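Long-range contacts in diaminopimelate decarboxylase (Psychromonas ingrahamii, PDB 4XG1), which probably catalyses the pyridoxal 5'-phosphate-dependent decarboxylation of meso-diaminopimelate to L-lysine, the last step of lysine biosynthesis by the diaminopimelate pathway: residues V101-G106 with C122-S127; L286-E291 with V304-N309. All coordinates share one frame; numbering follows the deposited sequence.

Interaction 1 of 2, residues V101-G106 with C122-S127; sequences VFSGVG and CFNVES
Phe102 and its neighbours across the sheet, Cys122 and Asn124, exchange two backbone hydrogen bonds: Phe102 N gives to Cys122 O at 3.0 Å (163° at the hydrogen), and Asn124 N gives to Phe102 O at 3.0 Å. Phe102 thus bonds through both N and O to the residues before and after Phe123, the pattern of a parallel pair. Beyond Asn124 the direct ladder stops and a water takes over, receiving Gly104 N at 3.0 Å and donating to Asn124 O and to Glu126 OE2. Glu126 reaches this water because its chain bends at chi2 (-131°), which turns the carboxylate back over Gly104; the same OE2 makes a salt bridge with Arg150. A second water joins Val105 O to Ser127 OG, and Ser127 is the N-cap of helix 128-140.

The other carboxylate oxygen, Glu126 OE1, accepts a hydrogen bond from Gly173 N and lies 3.1 Å from Val105 CG1. Packing along the strands falls on two faces. On one, Val101 CG2 lies 3.7 Å from Asn124 ND2, while Ser103 OG, hydrogen-bonded to Asp80, is near the same amide nitrogen; Ser103 borders the bound LLP. On the other, Phe102 and Phe123 meet obliquely, Phe102 CD2 to Phe123 CE2 at 3.8 Å with ring planes 42° apart, and both rings reach helix 109-117.

This is a beta-alpha-beta unit of the TIM barrel: strand 100-102, helix 109-117, strand 122-125. Backbone bonds from Val101 and Ser103 continue the sheet to strand 78-81, and those of Phe123 to strand 145-152. Helix 128-140 packs on Phe123 and Val125, and Lys294 of the second subunit bonds to Glu126 O.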
loop_
_atom_site.group_PDB
_atom_site.type_symbol
_atom_site.label_atom_id
_atom_site.label_comp_id
_atom_site.label_asym_id
_atom_site.label_seq_id
_atom_site.Cartn_x
_atom_site.Cartn_y
_atom_site.Cartn_z
ATOM N N VAL B 101 -7.503 -11.710 20.737
ATOM C CA VAL B 101 -6.591 -12.750 20.264
ATOM C C VAL B 101 -5.632 -12.163 19.247
ATOM O O VAL B 101 -5.974 -11.251 18.515
ATOM C CB VAL B 101 -7.347 -13.986 19.733
ATOM C CG1 VAL B 101 -8.453 -14.361 20.721
ATOM C CG2 VAL B 101 -7.973 -13.731 18.375
ATOM N N PHE B 102 -4.412 -12.648 19.265
ATOM C CA PHE B 102 -3.310 -12.164 18.461
ATOM C C PHE B 102 -2.855 -13.206 17.421
ATOM O O PHE B 102 -2.193 -14.136 17.750
ATOM C CB PHE B 102 -2.202 -11.811 19.426
ATOM C CG PHE B 102 -1.024 -11.095 18.864
ATOM C CD1 PHE B 102 -0.941 -10.643 17.582
ATOM C CD2 PHE B 102 0.007 -10.843 19.688
ATOM C CE1 PHE B 102 0.152 -9.987 17.138
ATOM C CE2 PHE B 102 1.116 -10.208 19.250
ATOM C CZ PHE B 102 1.188 -9.769 17.948
ATOM N N SER B 103 -3.205 -12.980 16.158
ATOM C CA SER B 103 -2.762 -13.774 14.989
ATOM C C SER B 103 -1.472 -13.209 14.380
ATOM O O SER B 103 -1.022 -12.135 14.757
ATOM C CB SER B 103 -3.855 -13.796 13.921
ATOM O OG SER B 103 -5.173 -13.876 14.477
ATOM N N GLY B 104 -0.830 -13.959 13.504
ATOM C CA GLY B 104 0.347 -13.451 12.789
ATOM C C GLY B 104 1.544 -14.382 12.755
ATOM O O GLY B 104 1.923 -14.926 13.764
ATOM N N VAL B 105 2.131 -14.582 11.576
ATOM C CA VAL B 105 3.261 -15.495 11.435
ATOM C C VAL B 105 4.568 -14.927 11.894
ATOM O O VAL B 105 5.543 -15.657 11.938
ATOM C CB VAL B 105 3.525 -15.939 9.967
ATOM C CG1 VAL B 105 2.443 -16.841 9.442
ATOM C CG2 VAL B 105 3.695 -14.737 9.037
ATOM N N GLY B 106 4.639 -13.628 12.151
ATOM C CA GLY B 106 5.941 -12.976 12.361
ATOM C C GLY B 106 6.023 -12.181 13.628
ATOM O O GLY B 106 6.720 -11.161 13.694
ATOM N N CYS B 122 -5.414 -14.886 24.026
ATOM C CA CYS B 122 -4.813 -16.022 23.313
ATOM C C CYS B 122 -3.876 -15.583 22.185
ATOM O O CYS B 122 -4.135 -14.610 21.509
ATOM C CB CYS B 122 -5.943 -16.920 22.743
ATOM S SG CYS B 122 -5.470 -18.607 22.377
ATOM N N PHE B 123 -2.808 -16.336 21.995
ATOM C CA PHE B 123 -1.916 -16.205 20.865
ATOM C C PHE B 123 -2.240 -17.313 19.874
ATOM O O PHE B 123 -2.137 -18.464 20.211
ATOM C CB PHE B 123 -0.470 -16.365 21.292
ATOM C CG PHE B 123 0.042 -15.253 22.156
ATOM C CD1 PHE B 123 -0.230 -15.232 23.527
ATOM C CD2 PHE B 123 0.804 -14.222 21.612
ATOM C CE1 PHE B 123 0.239 -14.207 24.332
ATOM C CE2 PHE B 123 1.283 -13.196 22.409
ATOM C CZ PHE B 123 0.993 -13.185 23.769
ATOM N N ASN B 124 -2.659 -16.973 18.665
ATOM C CA ASN B 124 -2.873 -17.954 17.620
ATOM C C ASN B 124 -1.543 -18.209 16.931
ATOM O O ASN B 124 -1.113 -17.417 16.098
ATOM C CB ASN B 124 -3.913 -17.441 16.633
ATOM C CG ASN B 124 -5.298 -17.359 17.243
ATOM O OD1 ASN B 124 -5.603 -18.085 18.197
ATOM N ND2 ASN B 124 -6.148 -16.466 16.723
ATOM N N VAL B 125 -0.894 -19.319 17.284
ATOM C CA VAL B 125 0.473 -19.621 16.848
ATOM C C VAL B 125 0.524 -20.302 15.474
ATOM O O VAL B 125 -0.288 -21.184 15.165
ATOM C CB VAL B 125 1.209 -20.521 17.874
ATOM C CG1 VAL B 125 2.610 -20.901 17.407
ATOM C CG2 VAL B 125 1.297 -19.829 19.212
ATOM N N GLU B 126 1.535 -19.920 14.695
ATOM C CA GLU B 126 1.666 -20.306 13.284
ATOM C C GLU B 126 2.957 -21.060 12.943
ATOM O O GLU B 126 3.111 -21.538 11.849
ATOM C CB GLU B 126 1.626 -19.032 12.420
ATOM C CG GLU B 126 0.360 -18.210 12.663
ATOM C CD GLU B 126 -0.366 -17.780 11.393
ATOM O OE1 GLU B 126 -0.099 -18.385 10.332
ATOM O OE2 GLU B 126 -1.212 -16.843 11.483
ATOM N N SER B 127 3.884 -21.164 13.879
ATOM C CA SER B 127 5.035 -21.980 13.646
ATOM C C SER B 127 5.542 -22.575 14.940
ATOM O O SER B 127 5.151 -22.147 16.042
ATOM C CB SER B 127 6.128 -21.179 12.987
ATOM O OG SER B 127 6.771 -20.353 13.939
HETATM O O HOH W 1 -2.249 -16.589 13.697
HETATM O O HOH W 2 5.051 -18.113 13.502
#

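Interaction 2 of 2, residues L286-E291 with V304-N309; sequences LVTKVE and VDAAMN
Asp305 and Thr288 form the tight centre here. Asp305 OD1 takes two hydrogen bonds, one from Thr288 OG1 (modelled at 2.5 Å, a length doubtful at this resolution) and a nearly straight one from Lys289 N (2.9 Å, 169°), from above the carboxylate plane. Thr288 OG1, anti to its backbone N (chi1 180°), also accepts a weak bond from Ala306 N. An alanine for Asp305 removes the carboxylate and would probably leave the Thr288 hydroxyl free to turn and Lys289 N without its mate.

Val290 CG2 packs on Val304 CG1 at 4.2 Å in an antiparallel non-hydrogen-bonded pair. The partly exposed Lys289 side is looser: Lys289 NZ reaches Glu291 OE1 in a 3.4 Å salt bridge whose hydrogen bond is weak. Glu291 and Asp305 side chains cross nearly at right angles, bringing like-charged Glu291 OE2 and Asp305 OD2 to 4.4 Å, an approach probably eased by Thr28 OG1, hydrogen-bonded to Asp305 OD2, and Arg133 of the second subunit, paired with Glu291 OE1.

The contact joins strand 284-294 to Val304, the last residue of 300-304, and the loop toward helix 313-317. These strands form a beta hairpin in the mixed sheet, 284-294 pairing also with 30-34 and 367-371; helix 19-26 packs on Val287.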
loop_
_atom_site.group_PDB
_atom_site.type_symbol
_atom_site.label_atom_id
_atom_site.label_comp_id
_atom_site.label_asym_id
_atom_site.label_seq_id
_atom_site.Cartn_x
_atom_site.Cartn_y
_atom_site.Cartn_z
ATOM N N LEU B 286 -15.911 5.525 -0.534
ATOM C CA LEU B 286 -14.897 6.520 -0.803
ATOM C C LEU B 286 -15.411 7.485 -1.842
ATOM O O LEU B 286 -15.766 7.088 -2.959
ATOM C CB LEU B 286 -13.636 5.865 -1.325
ATOM C CG LEU B 286 -12.495 6.799 -1.797
ATOM C CD1 LEU B 286 -12.020 7.681 -0.665
ATOM C CD2 LEU B 286 -11.332 6.000 -2.353
ATOM N N VAL B 287 -15.452 8.764 -1.475
ATOM C CA VAL B 287 -16.005 9.793 -2.352
ATOM C C VAL B 287 -14.874 10.538 -3.022
ATOM O O VAL B 287 -13.878 10.861 -2.363
ATOM C CB VAL B 287 -16.817 10.812 -1.560
ATOM C CG1 VAL B 287 -17.536 11.749 -2.516
ATOM C CG2 VAL B 287 -17.795 10.104 -0.642
ATOM N N THR B 288 -15.030 10.819 -4.308
ATOM C CA THR B 288 -13.986 11.466 -5.051
ATOM C C THR B 288 -14.595 12.404 -6.078
ATOM O O THR B 288 -15.721 12.226 -6.507
ATOM C CB THR B 288 -13.084 10.423 -5.719
ATOM O OG1 THR B 288 -12.048 11.074 -6.463
ATOM C CG2 THR B 288 -13.891 9.552 -6.646
ATOM N N LYS B 289 -13.829 13.387 -6.503
ATOM C CA LYS B 289 -14.296 14.402 -7.416
ATOM C C LYS B 289 -13.651 14.193 -8.786
ATOM O O LYS B 289 -12.444 13.898 -8.889
ATOM C CB LYS B 289 -13.899 15.760 -6.875
ATOM C CG LYS B 289 -14.256 16.960 -7.755
ATOM C CD LYS B 289 -13.708 18.249 -7.143
ATOM C CE LYS B 289 -13.078 19.137 -8.213
ATOM N NZ LYS B 289 -11.882 19.862 -7.697
ATOM N N VAL B 290 -14.455 14.315 -9.839
ATOM C CA VAL B 290 -13.952 14.224 -11.205
ATOM C C VAL B 290 -13.216 15.522 -11.509
ATOM O O VAL B 290 -13.790 16.614 -11.388
ATOM C CB VAL B 290 -15.118 14.065 -12.213
ATOM C CG1 VAL B 290 -14.596 14.025 -13.633
ATOM C CG2 VAL B 290 -15.909 12.798 -11.924
ATOM N N GLU B 291 -11.969 15.417 -11.916
ATOM C CA GLU B 291 -11.219 16.586 -12.276
ATOM C C GLU B 291 -11.377 16.816 -13.770
ATOM O O GLU B 291 -11.858 17.866 -14.183
ATOM C CB GLU B 291 -9.740 16.414 -11.929
ATOM C CG GLU B 291 -9.473 16.097 -10.459
ATOM C CD GLU B 291 -9.373 17.327 -9.578
ATOM O OE1 GLU B 291 -9.803 18.436 -9.986
ATOM O OE2 GLU B 291 -8.897 17.167 -8.444
ATOM N N VAL B 304 -10.086 11.322 -11.603
ATOM C CA VAL B 304 -10.627 11.720 -10.317
ATOM C C VAL B 304 -9.514 12.053 -9.309
ATOM O O VAL B 304 -8.354 11.835 -9.588
ATOM C CB VAL B 304 -11.518 10.590 -9.746
ATOM C CG1 VAL B 304 -12.761 10.427 -10.611
ATOM C CG2 VAL B 304 -10.744 9.257 -9.636
ATOM N N ASP B 305 -9.870 12.566 -8.137
ATOM C CA ASP B 305 -8.869 13.005 -7.203
ATOM C C ASP B 305 -8.500 11.933 -6.159
ATOM O O ASP B 305 -7.669 12.194 -5.286
ATOM C CB ASP B 305 -9.261 14.339 -6.537
ATOM C CG ASP B 305 -10.482 14.244 -5.685
ATOM O OD1 ASP B 305 -11.089 13.158 -5.599
ATOM O OD2 ASP B 305 -10.839 15.241 -5.011
ATOM N N ALA B 306 -9.118 10.744 -6.238
ATOM C CA ALA B 306 -8.671 9.581 -5.461
ATOM C C ALA B 306 -7.807 8.684 -6.348
ATOM O O ALA B 306 -7.990 8.667 -7.564
ATOM C CB ALA B 306 -9.848 8.811 -4.933
ATOM N N ALA B 307 -6.913 7.917 -5.736
ATOM C CA ALA B 307 -5.997 7.075 -6.458
ATOM C C ALA B 307 -5.653 5.799 -5.697
ATOM O O ALA B 307 -6.200 5.532 -4.638
ATOM C CB ALA B 307 -4.737 7.863 -6.769
ATOM N N MET B 308 -4.716 5.028 -6.232
ATOM C CA MET B 308 -4.306 3.775 -5.654
ATOM C C MET B 308 -3.698 3.935 -4.271
ATOM O O MET B 308 -3.729 2.992 -3.480
ATOM C CB MET B 308 -3.348 3.018 -6.593
ATOM C CG MET B 308 -1.992 3.671 -6.691
ATOM S SD MET B 308 -0.912 2.910 -7.917
ATOM C CE MET B 308 -0.322 1.583 -6.905
ATOM N N ASN B 309 -3.159 5.100 -3.954
ATOM C CA ASN B 309 -2.702 5.332 -2.576
ATOM C C ASN B 309 -3.849 5.509 -1.590
ATOM O O ASN B 309 -3.661 5.321 -0.389
ATOM C CB ASN B 309 -1.804 6.539 -2.451
ATOM C CG ASN B 309 -2.591 7.818 -2.535
ATOM O OD1 ASN B 309 -3.215 8.095 -3.582
ATOM N ND2 ASN B 309 -2.624 8.579 -1.449
#

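Interactions 1 and 2 lie on opposite sides of the chain's centre, their centres 36 Å apart and their nearest atoms about 23 Å apart, and follow one another along the sequence. The first belongs to the parallel TIM-barrel sheet, the second to the separate mixed sheet. Residues 101-106 with 122-127 border the cofactor site: the side chain of Ser103 is about 4 Å from the bound LLP, and that of Asn124 about 3 Å from the side chain of Glu274, a predicted cofactor-binding residue. Interaction 2 is more remote, Leu286 being about 9 Å from Arg313, a predicted substrate-binding residue, between side chains. Both contacts also touch the second subunit of the homodimer.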